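Ribonuclease (Nicotiana glutinosa, PDB 1IYB) probably cleaves RNA as a ribonuclease of the T2 family, and binds guanosine-5'-monophosphate in a guanine-recognising pocket. Local coordinates at residues P55-V69 with W98-H112. Sequence-based numbering, arbitrary orientation.
Sequences PSNCDSNSPYDQSQV and WEKHGTCAENVFDQH. With 5GP (guanosine-5'-monophosphate), chain C.
E99 O, in helix 91-102, is gripped by a CA-H contact from N57, by a water that also takes the D59 N-H, and by the T103 hydroxyl (OG1, 2.9 Å), which itself receives a weak bond from C58 N. This is where segment 55-69 of the ribonuclease T2 fold, from the loop after strand 41-48, is laced to the helix carrying K100 and H101 of the nucleotide pocket. N57 N donates to K100 O at 2.9 Å, and the C58-C104 disulfide, with chi3 90°, locks the loop to the 3-10 turn at 103-104. Further along, W98 NE1 gives its hydrogen to S62 O (2.9 Å), which lies in the indole plane, while Y64 N reaches the anti lone pair of E99 OE1. In Q111, chi1 of -69° sets CG beside the backbone N and 3.3 Å above the indole centre, and the extended chain beyond carries the amide to the loop. There OE1 takes D65 N on an in-plane lone pair (2.9 Å), and NE2 approaches P63 O from above the carbonyl plane. A leucine here would probably leave D65 N and P63 O without these partners. From helix 91-102, K100 NZ donates to O1P of guanosine-5'-monophosphate at 2.5 Å, an oxygen that also accepts from H101 NE2.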
loop_
_atom_site.group_PDB
_atom_site.type_symbol
_atom_site.label_atom_id
_atom_site.label_comp_id
_atom_site.label_asym_id
_atom_site.label_seq_id
_atom_site.Cartn_x
_atom_site.Cartn_y
_atom_site.Cartn_z
ATOM N N PRO A 55 2.407 -3.345 7.773
ATOM C CA PRO A 55 2.031 -1.936 7.893
ATOM C C PRO A 55 2.875 -1.123 6.913
ATOM O O PRO A 55 3.970 -1.542 6.544
ATOM C CB PRO A 55 2.377 -1.616 9.338
ATOM C CG PRO A 55 3.611 -2.452 9.563
ATOM C CD PRO A 55 3.246 -3.770 8.909
ATOM N N SER A 56 2.359 0.021 6.474
ATOM C CA SER A 56 3.110 0.886 5.564
ATOM C C SER A 56 2.714 2.348 5.739
ATOM O O SER A 56 1.558 2.648 6.029
ATOM C CB SER A 56 2.912 0.457 4.101
ATOM O OG SER A 56 1.548 0.470 3.724
ATOM N N ASN A 57 3.694 3.241 5.570
ATOM C CA ASN A 57 3.512 4.692 5.695
ATOM C C ASN A 57 2.848 5.008 7.026
ATOM O O ASN A 57 1.777 5.605 7.076
ATOM C CB ASN A 57 2.647 5.223 4.551
ATOM C CG ASN A 57 3.206 4.873 3.187
ATOM O OD1 ASN A 57 2.576 4.152 2.413
ATOM N ND2 ASN A 57 4.393 5.385 2.883
ATOM N N CYS A 58 3.525 4.632 8.103
ATOM C CA CYS A 58 3.005 4.780 9.454
ATOM C C CYS A 58 3.078 6.121 10.186
ATOM O O CYS A 58 2.400 6.286 11.202
ATOM C CB CYS A 58 3.637 3.697 10.333
ATOM S SG CYS A 58 3.233 2.000 9.789
ATOM N N ASP A 59 3.874 7.074 9.709
ATOM C CA ASP A 59 3.962 8.357 10.411
ATOM C C ASP A 59 4.297 9.527 9.495
ATOM O O ASP A 59 5.464 9.791 9.199
ATOM C CB ASP A 59 5.008 8.276 11.526
ATOM C CG ASP A 59 4.888 9.419 12.525
ATOM O OD1 ASP A 59 4.261 10.453 12.195
ATOM O OD2 ASP A 59 5.429 9.287 13.645
ATOM N N SER A 60 3.263 10.243 9.070
ATOM C CA SER A 60 3.432 11.382 8.176
ATOM C C SER A 60 4.211 12.536 8.799
ATOM O O SER A 60 4.673 13.429 8.090
ATOM C CB SER A 60 2.062 11.892 7.728
ATOM O OG SER A 60 1.322 12.365 8.840
ATOM N N ASN A 61 4.356 12.523 10.120
ATOM C CA ASN A 61 5.075 13.595 10.793
ATOM C C ASN A 61 6.514 13.245 11.130
ATOM O O ASN A 61 7.168 13.923 11.925
ATOM C CB ASN A 61 4.304 14.032 12.036
ATOM C CG ASN A 61 3.021 14.748 11.672
ATOM O OD1 ASN A 61 3.050 15.737 10.941
ATOM N ND2 ASN A 61 1.892 14.247 12.156
ATOM N N SER A 62 7.002 12.179 10.502
ATOM C CA SER A 62 8.376 11.742 10.679
ATOM C C SER A 62 9.005 11.623 9.294
ATOM O O SER A 62 9.371 10.534 8.854
ATOM C CB SER A 62 8.425 10.395 11.394
ATOM O OG SER A 62 9.756 9.916 11.477
ATOM N N PRO A 63 9.128 12.749 8.582
ATOM C CA PRO A 63 9.718 12.727 7.242
ATOM C C PRO A 63 11.205 12.391 7.254
ATOM O O PRO A 63 11.895 12.622 8.243
ATOM C CB PRO A 63 9.442 14.138 6.727
ATOM C CG PRO A 63 9.528 14.954 7.963
ATOM C CD PRO A 63 8.765 14.123 8.974
ATOM N N TYR A 64 11.685 11.826 6.149
ATOM C CA TYR A 64 13.094 11.479 6.018
ATOM C C TYR A 64 13.932 12.743 6.217
ATOM O O TYR A 64 13.600 13.804 5.682
ATOM C CB TYR A 64 13.352 10.896 4.626
ATOM C CG TYR A 64 14.804 10.609 4.314
ATOM C CD1 TYR A 64 15.509 9.619 5.000
ATOM C CD2 TYR A 64 15.470 11.320 3.315
ATOM C CE1 TYR A 64 16.842 9.342 4.696
ATOM C CE2 TYR A 64 16.801 11.050 3.004
ATOM C CZ TYR A 64 17.479 10.061 3.695
ATOM O OH TYR A 64 18.790 9.780 3.377
ATOM N N ASP A 65 15.005 12.620 6.992
ATOM C CA ASP A 65 15.907 13.738 7.278
ATOM C C ASP A 65 17.336 13.231 7.092
ATOM O O ASP A 65 17.939 12.695 8.023
ATOM C CB ASP A 65 15.703 14.213 8.721
ATOM C CG ASP A 65 16.558 15.417 9.071
ATOM O OD1 ASP A 65 16.509 15.855 10.242
ATOM O OD2 ASP A 65 17.275 15.925 8.183
ATOM N N GLN A 66 17.879 13.404 5.891
ATOM C CA GLN A 66 19.220 12.911 5.607
ATOM C C GLN A 66 20.307 13.422 6.551
ATOM O O GLN A 66 21.322 12.757 6.739
ATOM C CB GLN A 66 19.598 13.196 4.148
ATOM C CG GLN A 66 20.947 12.608 3.741
ATOM C CD GLN A 66 21.045 12.292 2.256
ATOM O OE1 GLN A 66 22.081 12.527 1.630
ATOM N NE2 GLN A 66 19.978 11.741 1.691
ATOM N N SER A 67 20.100 14.584 7.163
ATOM C CA SER A 67 21.107 15.111 8.081
ATOM C C SER A 67 21.306 14.187 9.288
ATOM O O SER A 67 22.380 14.166 9.890
ATOM C CB SER A 67 20.724 16.516 8.559
ATOM O OG SER A 67 19.588 16.485 9.403
ATOM N N GLN A 68 20.277 13.414 9.630
ATOM C CA GLN A 68 20.351 12.495 10.763
ATOM C C GLN A 68 21.179 11.246 10.471
ATOM O O GLN A 68 21.493 10.487 11.384
ATOM C CB GLN A 68 18.942 12.077 11.210
ATOM C CG GLN A 68 18.039 13.250 11.563
ATOM C CD GLN A 68 16.746 12.823 12.230
ATOM O OE1 GLN A 68 15.791 13.600 12.306
ATOM N NE2 GLN A 68 16.708 11.593 12.725
ATOM N N VAL A 69 21.530 11.033 9.207
ATOM C CA VAL A 69 22.327 9.866 8.831
ATOM C C VAL A 69 23.533 10.249 7.977
ATOM O O VAL A 69 24.075 9.418 7.247
ATOM C CB VAL A 69 21.482 8.835 8.047
ATOM C CG1 VAL A 69 20.345 8.323 8.920
ATOM C CG2 VAL A 69 20.939 9.462 6.779
ATOM N N TRP A 98 12.431 4.825 4.226
ATOM C CA TRP A 98 12.174 5.270 5.588
ATOM C C TRP A 98 10.700 5.604 5.794
ATOM O O TRP A 98 10.079 5.156 6.758
ATOM C CB TRP A 98 13.006 6.504 5.962
ATOM C CG TRP A 98 12.485 7.133 7.225
ATOM C CD1 TRP A 98 11.689 8.242 7.324
ATOM C CD2 TRP A 98 12.582 6.593 8.550
ATOM N NE1 TRP A 98 11.277 8.417 8.623
ATOM C CE2 TRP A 98 11.810 7.420 9.398
ATOM C CE3 TRP A 98 13.243 5.487 9.102
ATOM C CZ2 TRP A 98 11.678 7.175 10.770
ATOM C CZ3 TRP A 98 13.111 5.241 10.470
ATOM C CH2 TRP A 98 12.332 6.083 11.286
ATOM N N GLU A 99 10.143 6.394 4.887
ATOM C CA GLU A 99 8.752 6.801 5.022
ATOM C C GLU A 99 7.738 5.671 4.904
ATOM O O GLU A 99 6.757 5.636 5.645
ATOM C CB GLU A 99 8.458 7.928 4.028
ATOM C CG GLU A 99 9.347 9.135 4.311
ATOM C CD GLU A 99 8.924 10.401 3.594
ATOM O OE1 GLU A 99 9.589 11.441 3.815
ATOM O OE2 GLU A 99 7.941 10.363 2.820
ATOM N N LYS A 100 7.974 4.726 4.001
ATOM C CA LYS A 100 7.040 3.613 3.844
ATOM C C LYS A 100 7.226 2.502 4.874
ATOM O O LYS A 100 6.248 1.944 5.378
ATOM C CB LYS A 100 7.157 2.999 2.445
ATOM C CG LYS A 100 6.236 1.794 2.233
ATOM C CD LYS A 100 6.296 1.267 0.802
ATOM C CE LYS A 100 5.308 0.118 0.596
ATOM N NZ LYS A 100 5.304 -0.408 -0.804
ATOM N N HIS A 101 8.478 2.186 5.194
ATOM C CA HIS A 101 8.772 1.095 6.120
ATOM C C HIS A 101 9.373 1.486 7.476
ATOM O O HIS A 101 8.915 1.023 8.524
ATOM C CB HIS A 101 9.704 0.100 5.423
ATOM C CG HIS A 101 9.103 -0.552 4.212
ATOM N ND1 HIS A 101 8.079 -1.471 4.293
ATOM C CD2 HIS A 101 9.396 -0.432 2.895
ATOM C CE1 HIS A 101 7.769 -1.891 3.079
ATOM N NE2 HIS A 101 8.553 -1.277 2.212
ATOM N N GLY A 102 10.414 2.312 7.456
ATOM C CA GLY A 102 11.051 2.725 8.695
ATOM C C GLY A 102 10.111 3.316 9.732
ATOM O O GLY A 102 10.210 3.012 10.921
ATOM N N THR A 103 9.200 4.173 9.290
ATOM C CA THR A 103 8.263 4.800 10.213
ATOM C C THR A 103 7.410 3.776 10.961
ATOM O O THR A 103 6.902 4.058 12.050
ATOM C CB THR A 103 7.323 5.768 9.472
ATOM O OG1 THR A 103 6.619 5.053 8.447
ATOM C CG2 THR A 103 8.119 6.916 8.850
ATOM N N CYS A 104 7.252 2.590 10.383
ATOM C CA CYS A 104 6.448 1.554 11.016
ATOM C C CYS A 104 7.200 0.809 12.115
ATOM O O CYS A 104 6.648 -0.091 12.751
ATOM C CB CYS A 104 5.926 0.575 9.958
ATOM S SG CYS A 104 4.850 1.371 8.712
ATOM N N ALA A 105 8.453 1.196 12.348
ATOM C CA ALA A 105 9.267 0.581 13.392
ATOM C C ALA A 105 9.930 1.675 14.226
ATOM O O ALA A 105 10.942 1.437 14.881
ATOM C CB ALA A 105 10.332 -0.323 12.775
ATOM N N GLU A 106 9.339 2.870 14.192
ATOM C CA GLU A 106 9.834 4.040 14.924
ATOM C C GLU A 106 10.086 3.810 16.407
ATOM O O GLU A 106 10.939 4.468 17.004
ATOM C CB GLU A 106 8.841 5.198 14.805
ATOM C CG GLU A 106 8.914 5.979 13.528
ATOM C CD GLU A 106 7.900 7.109 13.498
ATOM O OE1 GLU A 106 7.993 7.954 12.592
ATOM O OE2 GLU A 106 7.004 7.149 14.369
ATOM N N ASN A 107 9.320 2.902 16.999
ATOM C CA ASN A 107 9.435 2.601 18.417
ATOM C C ASN A 107 10.674 1.771 18.713
ATOM O O ASN A 107 11.090 1.656 19.868
ATOM C CB ASN A 107 8.191 1.844 18.891
ATOM C CG ASN A 107 8.063 0.468 18.251
ATOM O OD1 ASN A 107 8.147 -0.556 18.935
ATOM N ND2 ASN A 107 7.862 0.437 16.933
ATOM N N VAL A 108 11.255 1.194 17.666
ATOM C CA VAL A 108 12.439 0.357 17.803
ATOM C C VAL A 108 13.707 1.067 17.333
ATOM O O VAL A 108 14.739 1.007 18.000
ATOM C CB VAL A 108 12.271 -0.958 17.006
ATOM C CG1 VAL A 108 13.524 -1.804 17.119
ATOM C CG2 VAL A 108 11.065 -1.727 17.525
ATOM N N PHE A 109 13.627 1.739 16.187
ATOM C CA PHE A 109 14.779 2.454 15.633
ATOM C C PHE A 109 14.398 3.853 15.163
ATOM O O PHE A 109 13.325 4.034 14.585
ATOM C CB PHE A 109 15.337 1.749 14.382
ATOM C CG PHE A 109 15.850 0.358 14.610
ATOM C CD1 PHE A 109 15.275 -0.719 13.940
ATOM C CD2 PHE A 109 16.950 0.126 15.427
ATOM C CE1 PHE A 109 15.790 -2.003 14.075
ATOM C CE2 PHE A 109 17.473 -1.158 15.569
ATOM C CZ PHE A 109 16.891 -2.222 14.890
ATOM N N ASP A 110 15.258 4.841 15.408
ATOM C CA ASP A 110 14.988 6.163 14.862
ATOM C C ASP A 110 15.655 6.096 13.484
ATOM O O ASP A 110 16.079 5.012 13.064
ATOM C CB ASP A 110 15.545 7.315 15.732
ATOM C CG ASP A 110 17.040 7.224 16.000
ATOM O OD1 ASP A 110 17.763 6.486 15.304
ATOM O OD2 ASP A 110 17.495 7.936 16.927
ATOM N N GLN A 111 15.751 7.206 12.766
ATOM C CA GLN A 111 16.343 7.140 11.433
ATOM C C GLN A 111 17.776 6.628 11.394
ATOM O O GLN A 111 18.098 5.743 10.595
ATOM C CB GLN A 111 16.226 8.493 10.736
ATOM C CG GLN A 111 14.780 8.804 10.387
ATOM C CD GLN A 111 14.613 10.063 9.573
ATOM O OE1 GLN A 111 15.331 10.288 8.599
ATOM N NE2 GLN A 111 13.644 10.889 9.959
ATOM N N HIS A 112 18.634 7.161 12.256
ATOM C CA HIS A 112 20.020 6.711 12.271
ATOM C C HIS A 112 20.098 5.218 12.594
ATOM O O HIS A 112 20.848 4.479 11.958
ATOM C CB HIS A 112 20.840 7.488 13.300
ATOM C CG HIS A 112 22.294 7.131 13.290
ATOM N ND1 HIS A 112 23.210 7.759 12.474
ATOM C CD2 HIS A 112 22.977 6.168 13.952
ATOM C CE1 HIS A 112 24.396 7.197 12.634
ATOM N NE2 HIS A 112 24.281 6.229 13.525
HETATM P P 5GP C . 9.005 -1.153 -1.494
HETATM O O1P 5GP C . 7.684 -1.283 -0.874
HETATM O O2P 5GP C . 10.091 -0.856 -0.478
HETATM O O3P 5GP C . 9.351 -2.439 -2.324
HETATM O "O5'" 5GP C . 9.075 0.050 -2.604
HETATM C "C5'" 5GP C . 10.256 0.237 -3.468
HETATM C "C4'" 5GP C . 10.148 1.424 -4.454
HETATM O "O4'" 5GP C . 11.462 2.139 -4.396
HETATM C "C3'" 5GP C . 9.973 1.156 -5.946
HETATM O "O3'" 5GP C . 8.622 0.974 -6.343
HETATM C "C2'" 5GP C . 10.589 2.379 -6.635
HETATM O "O2'" 5GP C . 9.637 3.454 -6.792
HETATM C "C1'" 5GP C . 11.735 2.741 -5.706
HETATM N N9 5GP C . 13.145 2.483 -6.139
HETATM C C8 5GP C . 14.164 3.375 -6.391
HETATM N N7 5GP C . 15.336 2.836 -6.657
HETATM C C5 5GP C . 15.051 1.458 -6.571
HETATM C C6 5GP C . 15.939 0.348 -6.761
HETATM O O6 5GP C . 17.132 0.369 -7.040
HETATM N N1 5GP C . 15.261 -0.899 -6.585
HETATM C C2 5GP C . 13.909 -1.014 -6.267
HETATM N N2 5GP C . 13.478 -2.287 -6.150
HETATM N N3 5GP C . 13.074 0.027 -6.087
HETATM C C4 5GP C . 13.716 1.234 -6.256
HETATM O O HOH W 1 6.609 -2.325 6.421
HETATM O O HOH W 2 5.229 7.537 6.997
HETATM O O HOH W 3 12.114 10.472 12.459
#